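Local coordinates for type III secretion system effector protein ExoU (Pseudomonas fluorescens, PDB 4QMK) that is a type III effector that probably hydrolyses membrane phospholipids through a patatin-like domain and reaches the plasma membrane by binding phosphatidylinositol 4,5-bisphosphate, at residues T226-E231 with T265-I270; Q242-G247 with V259-L264. One frame throughout, in Å; residues are numbered along the deposited sequence. Where two conformers were deposited one is given.

Interaction 1 of 2, residues T226-E231 with T265-I270; sequences TFRDLE and TPDMDI
Asp267 OD1 is gripped by three donors: Arg228 NE and Arg228 NH2, in a salt bridge whose hydrogen bonds are both weak, and a water that donates to it at 2.7 Å. The arginine chain bends at chi3 (-64°), which sets NE 3.4 Å from Asp267 OD1. The carboxylate meets the edge of the guanidinium, with the two planes turned 58° apart, while Pro266 CB sits over the centre of one guanidinium face. A long, flexible arginine suits this exposed margin: its flat head can rest on a proline and still reach a charge. The same water reaches Thr226 OG1 at 2.8 Å and so ties the carboxylate to the helix start. A firmer bond runs from Arg228 N to Pro266 O at 2.9 Å, received on a lone pair of the carbonyl; Phe227 N adds a weak one to Met268 O. Thr226 is the N-cap of helix 227-236 and forms a capping box with Asp229: Thr226 N gives a nearly straight bond (167°) to Asp229 OD2 at 3.1 Å, from above the carboxylate plane, and Asp229 N weakly returns one to Thr226 OG1. Arg218 forms a salt bridge with Asp229. Threonine also lends carbon to the contact, its CG2 lying 3.3 Å from Asp267 O. Farther in, branched Ile270 sets CG2 over the centre of one Phe227 ring face, 4.0 Å from the centroid, a CH-pi contact. Its other branch ends with Ile270 CD1 against Leu230 CD1, 4.1 Å away. Asp269 caps helix 270-278 through Arg272 N and forms a salt bridge with Arg189.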
loop_
_atom_site.group_PDB
_atom_site.type_symbol
_atom_site.label_atom_id
_atom_site.label_comp_id
_atom_site.label_asym_id
_atom_site.label_seq_id
_atom_site.Cartn_x
_atom_site.Cartn_y
_atom_site.Cartn_z
ATOM N N THR A 226 9.626 -9.378 -3.529
ATOM C CA THR A 226 9.578 -8.143 -2.773
ATOM C C THR A 226 10.282 -8.356 -1.461
ATOM O O THR A 226 10.630 -9.481 -1.107
ATOM C CB THR A 226 8.157 -7.702 -2.459
ATOM O OG1 THR A 226 7.463 -8.764 -1.781
ATOM C CG2 THR A 226 7.425 -7.318 -3.729
ATOM N N PHE A 227 10.476 -7.271 -0.728
ATOM C CA PHE A 227 11.092 -7.321 0.577
ATOM C C PHE A 227 10.247 -8.134 1.540
ATOM O O PHE A 227 10.784 -8.835 2.366
ATOM C CB PHE A 227 11.273 -5.896 1.148
ATOM C CG PHE A 227 12.278 -5.057 0.398
ATOM C CD1 PHE A 227 13.584 -5.109 0.699
ATOM C CD2 PHE A 227 11.889 -4.236 -0.594
ATOM C CE1 PHE A 227 14.520 -4.362 0.008
ATOM C CE2 PHE A 227 12.823 -3.468 -1.299
ATOM C CZ PHE A 227 14.125 -3.525 -0.986
ATOM N N ARG A 228 8.927 -8.050 1.419
ATOM C CA ARG A 228 8.044 -8.799 2.303
ATOM C C ARG A 228 8.156 -10.279 2.042
ATOM O O ARG A 228 7.994 -11.060 2.967
ATOM C CB ARG A 228 6.550 -8.394 2.201
ATOM C CG ARG A 228 5.738 -8.857 3.434
ATOM C CD ARG A 228 4.220 -8.966 3.222
ATOM N NE ARG A 228 3.545 -7.694 2.915
ATOM C CZ ARG A 228 3.271 -6.730 3.810
ATOM N NH1 ARG A 228 3.655 -6.841 5.082
ATOM N NH2 ARG A 228 2.643 -5.625 3.424
ATOM N N ASP A 229 8.363 -10.676 0.787
ATOM C CA ASP A 229 8.501 -12.081 0.482
ATOM C C ASP A 229 9.699 -12.608 1.175
ATOM O O ASP A 229 9.662 -13.693 1.749
ATOM C CB ASP A 229 8.695 -12.323 -1.018
ATOM C CG ASP A 229 7.458 -12.083 -1.808
ATOM O OD1 ASP A 229 6.349 -12.242 -1.235
ATOM O OD2 ASP A 229 7.583 -11.708 -2.999
ATOM N N LEU A 230 10.797 -11.873 1.050
ATOM C CA LEU A 230 12.039 -12.279 1.666
ATOM C C LEU A 230 11.874 -12.477 3.171
ATOM O O LEU A 230 12.198 -13.525 3.679
ATOM C CB LEU A 230 13.155 -11.279 1.330
ATOM C CG LEU A 230 13.736 -11.372 -0.094
ATOM C CD1 LEU A 230 14.911 -10.432 -0.259
ATOM C CD2 LEU A 230 14.211 -12.763 -0.405
ATOM N N GLU A 231 11.309 -11.500 3.863
ATOM C CA GLU A 231 11.049 -11.627 5.301
ATOM C C GLU A 231 10.272 -12.914 5.642
ATOM O O GLU A 231 10.670 -13.668 6.521
ATOM C CB GLU A 231 10.258 -10.422 5.797
ATOM C CG GLU A 231 9.694 -10.535 7.208
ATOM C CD GLU A 231 8.552 -9.540 7.418
ATOM O OE1 GLU A 231 7.434 -9.796 6.897
ATOM O OE2 GLU A 231 8.763 -8.504 8.101
ATOM N N THR A 265 8.874 -0.457 2.876
ATOM C CA THR A 265 8.501 -0.698 1.463
ATOM C C THR A 265 8.315 -2.202 1.227
ATOM O O THR A 265 8.900 -2.773 0.313
ATOM C CB THR A 265 9.603 -0.181 0.523
ATOM O OG1 THR A 265 10.807 -0.982 0.660
ATOM C CG2 THR A 265 9.940 1.220 0.869
ATOM N N PRO A 266 7.436 -2.826 2.028
ATOM C CA PRO A 266 7.219 -4.242 1.980
ATOM C C PRO A 266 6.905 -4.787 0.603
ATOM O O PRO A 266 7.451 -5.833 0.220
ATOM C CB PRO A 266 6.029 -4.451 2.907
ATOM C CG PRO A 266 5.321 -3.145 2.966
ATOM C CD PRO A 266 6.429 -2.143 2.872
ATOM N N ASP A 267 6.031 -4.114 -0.138
ATOM C CA ASP A 267 5.590 -4.633 -1.420
ATOM C C ASP A 267 6.450 -4.179 -2.608
ATOM O O ASP A 267 6.052 -4.308 -3.754
ATOM C CB ASP A 267 4.132 -4.252 -1.641
ATOM C CG ASP A 267 3.198 -4.796 -0.538
ATOM O OD1 ASP A 267 3.458 -5.902 0.037
ATOM O OD2 ASP A 267 2.180 -4.101 -0.266
ATOM N N MET A 268 7.627 -3.659 -2.354
ATOM C CA MET A 268 8.441 -3.210 -3.453
ATOM C C MET A 268 9.342 -4.280 -3.988
ATOM O O MET A 268 9.895 -5.054 -3.228
ATOM C CB MET A 268 9.336 -2.060 -3.044
ATOM C CG MET A 268 9.857 -1.368 -4.284
ATOM S SD MET A 268 11.003 -0.152 -3.854
ATOM C CE MET A 268 11.146 0.753 -5.396
ATOM N N ASP A 269 9.521 -4.261 -5.303
ATOM C CA ASP A 269 10.359 -5.175 -6.016
ATOM C C ASP A 269 11.773 -4.876 -5.640
ATOM O O ASP A 269 12.181 -3.703 -5.624
ATOM C CB ASP A 269 10.170 -4.943 -7.519
ATOM C CG ASP A 269 10.924 -5.935 -8.354
ATOM O OD1 ASP A 269 10.424 -7.057 -8.549
ATOM O OD2 ASP A 269 12.021 -5.595 -8.840
ATOM N N ILE A 270 12.540 -5.914 -5.330
ATOM C CA ILE A 270 13.921 -5.710 -4.874
ATOM C C ILE A 270 14.854 -5.259 -5.971
ATOM O O ILE A 270 15.810 -4.518 -5.719
ATOM C CB ILE A 270 14.478 -6.920 -4.117
ATOM C CG1 ILE A 270 14.634 -8.142 -5.002
ATOM C CG2 ILE A 270 13.521 -7.304 -2.981
ATOM C CD1 ILE A 270 15.177 -9.348 -4.243
HETATM O O HOH W 1 4.838 -7.909 -1.193
#

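Interaction 2 of 2, residues Q242-G247 with V259-L264; sequences QLNITG and VFNANL
Ile245 and Phe260 exchange two backbone bonds, Phe260 N to Ile245 O at 2.8 Å and Ile245 N to Phe260 O at 3.0 Å, the hydrogen-bonded pair of an antiparallel hairpin. The next pair, Thr246 with Val259, is a non-hydrogen-bonded one. On the Ile245 side of the sheet, Ile245 CG2 touches Phe260 CD2 at 4.2 Å; a branched aliphatic chain and a flat ring suit this buried face. On the Asn244 side two amides lie side by side, pointing the same way but with planes 77° apart. Asn261 ND2 gives its hydrogen to Asn244 OD1 at 3.1 Å, nearly along the C=O axis. The Asn261 amide is itself held by its own turn: CG lies between the backbone N and the carbonyl carbon (chi1 63°), and Asn261 OD1 accepts from Leu264 N at 2.9 Å, an Asx motif within 261-264. Asparagine fits here because one amide can accept from its own turn and donate to the neighbouring strand. Across its other edge, strand 242-251 pairs with strand 99-103 through Asn244 and Gly102. On the face of Leu243, Ile245 and Phe260, the first two rest on helix 107-114, and Phe260 packs on helices 227-236 and 270-278.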
loop_
_atom_site.group_PDB
_atom_site.type_symbol
_atom_site.label_atom_id
_atom_site.label_comp_id
_atom_site.label_asym_id
_atom_site.label_seq_id
_atom_site.Cartn_x
_atom_site.Cartn_y
_atom_site.Cartn_z
ATOM N N GLN A 242 16.511 -11.706 5.101
ATOM C CA GLN A 242 15.828 -10.422 4.940
ATOM C C GLN A 242 16.798 -9.488 4.270
ATOM O O GLN A 242 18.017 -9.724 4.309
ATOM C CB GLN A 242 15.401 -9.843 6.255
ATOM C CG GLN A 242 14.481 -10.745 7.025
ATOM C CD GLN A 242 14.223 -10.197 8.382
ATOM O OE1 GLN A 242 13.990 -9.006 8.554
ATOM N NE2 GLN A 242 14.317 -11.038 9.361
ATOM N N LEU A 243 16.281 -8.430 3.671
ATOM C CA LEU A 243 17.139 -7.547 2.888
ATOM C C LEU A 243 16.866 -6.101 3.179
ATOM O O LEU A 243 15.699 -5.714 3.281
ATOM C CB LEU A 243 16.909 -7.809 1.409
ATOM C CG LEU A 243 17.596 -6.884 0.385
ATOM C CD1 LEU A 243 19.099 -7.061 0.438
ATOM C CD2 LEU A 243 17.100 -7.211 -0.999
ATOM N N ASN A 244 17.948 -5.324 3.318
ATOM C CA ASN A 244 17.903 -3.875 3.357
ATOM C C ASN A 244 18.719 -3.359 2.230
ATOM O O ASN A 244 19.896 -3.649 2.127
ATOM C CB ASN A 244 18.611 -3.328 4.573
ATOM C CG ASN A 244 17.810 -3.441 5.766
ATOM O OD1 ASN A 244 16.907 -2.681 5.968
ATOM N ND2 ASN A 244 18.100 -4.415 6.555
ATOM N N ILE A 245 18.131 -2.509 1.434
ATOM C CA ILE A 245 18.848 -1.819 0.435
ATOM C C ILE A 245 18.865 -0.339 0.849
ATOM O O ILE A 245 17.835 0.252 1.196
ATOM C CB ILE A 245 18.208 -2.037 -0.908
ATOM C CG1 ILE A 245 18.445 -3.461 -1.276
ATOM C CG2 ILE A 245 18.823 -1.099 -1.952
ATOM C CD1 ILE A 245 18.130 -3.783 -2.728
ATOM N N THR A 246 20.041 0.250 0.804
ATOM C CA THR A 246 20.242 1.590 1.313
ATOM C C THR A 246 21.041 2.453 0.399
ATOM O O THR A 246 21.763 1.969 -0.444
ATOM C CB THR A 246 20.996 1.473 2.640
ATOM O OG1 THR A 246 20.158 0.746 3.550
ATOM C CG2 THR A 246 21.274 2.810 3.234
ATOM N N GLY A 247 20.923 3.748 0.559
ATOM C CA GLY A 247 21.773 4.645 -0.194
ATOM C C GLY A 247 21.601 6.076 0.126
ATOM O O GLY A 247 20.641 6.457 0.777
ATOM N N VAL A 259 16.053 4.341 2.149
ATOM C CA VAL A 259 16.050 2.978 2.745
ATOM C C VAL A 259 14.859 2.135 2.291
ATOM O O VAL A 259 13.697 2.507 2.479
ATOM C CB VAL A 259 16.009 3.071 4.293
ATOM C CG1 VAL A 259 15.980 1.689 4.934
ATOM C CG2 VAL A 259 17.178 3.902 4.803
ATOM N N PHE A 260 15.156 1.026 1.662
ATOM C CA PHE A 260 14.141 0.092 1.254
ATOM C C PHE A 260 14.303 -1.145 2.122
ATOM O O PHE A 260 15.407 -1.612 2.303
ATOM C CB PHE A 260 14.369 -0.313 -0.181
ATOM C CG PHE A 260 14.298 0.817 -1.175
ATOM C CD1 PHE A 260 13.075 1.296 -1.604
ATOM C CD2 PHE A 260 15.413 1.316 -1.713
ATOM C CE1 PHE A 260 12.992 2.344 -2.494
ATOM C CE2 PHE A 260 15.362 2.358 -2.621
ATOM C CZ PHE A 260 14.147 2.876 -3.004
ATOM N N ASN A 261 13.217 -1.673 2.641
ATOM C CA ASN A 261 13.206 -2.909 3.426
ATOM C C ASN A 261 11.750 -3.353 3.732
ATOM O O ASN A 261 10.787 -2.693 3.310
ATOM C CB ASN A 261 13.992 -2.731 4.715
ATOM C CG ASN A 261 13.389 -1.660 5.659
ATOM O OD1 ASN A 261 12.186 -1.328 5.616
ATOM N ND2 ASN A 261 14.241 -1.112 6.494
ATOM N N ALA A 262 11.575 -4.430 4.483
ATOM C CA ALA A 262 10.220 -4.964 4.694
ATOM C C ALA A 262 9.324 -4.047 5.510
ATOM O O ALA A 262 8.098 -4.077 5.368
ATOM C CB ALA A 262 10.269 -6.330 5.320
ATOM N N ASN A 263 9.925 -3.222 6.349
ATOM C CA ASN A 263 9.144 -2.329 7.183
ATOM C C ASN A 263 8.641 -1.054 6.469
ATOM O O ASN A 263 7.473 -0.682 6.621
ATOM C CB ASN A 263 9.916 -2.035 8.470
ATOM C CG ASN A 263 9.978 -3.255 9.402
ATOM O OD1 ASN A 263 9.503 -4.358 9.060
ATOM N ND2 ASN A 263 10.571 -3.068 10.578
ATOM N N LEU A 264 9.473 -0.418 5.648
ATOM C CA LEU A 264 9.057 0.811 4.944
ATOM C C LEU A 264 8.425 0.593 3.579
ATOM O O LEU A 264 7.586 1.401 3.139
ATOM C CB LEU A 264 10.275 1.709 4.732
ATOM C CG LEU A 264 10.924 2.413 5.917
ATOM C CD1 LEU A 264 12.415 2.616 5.686
ATOM C CD2 LEU A 264 10.225 3.741 6.163
HETATM O O HOH W 2 13.763 -6.135 4.792
#

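Overall arrangement
Interaction 2 is nested in the chain loop that interaction 1 closes, and their centres lie 8 Å apart. Interaction 2 joins the two strands of a hairpin at one edge of the mixed sheet, with 254-260 outermost within the chain, mainly by regular backbone bonds; none of its touching residues is exposed. Interaction 1 joins the preceding helix to the following loop by backbone bonds to loop carbonyls, a water bridge and, at its exposed margin, a weak ion pair, while capping and a turn shape each side. The two meet where Phe227 CZ lies 3.3 Å from Phe260 CB. Leu243 also packs against Phe227, Leu230 and Ile270, so both share one hydrophobic layer within the patatin-like region.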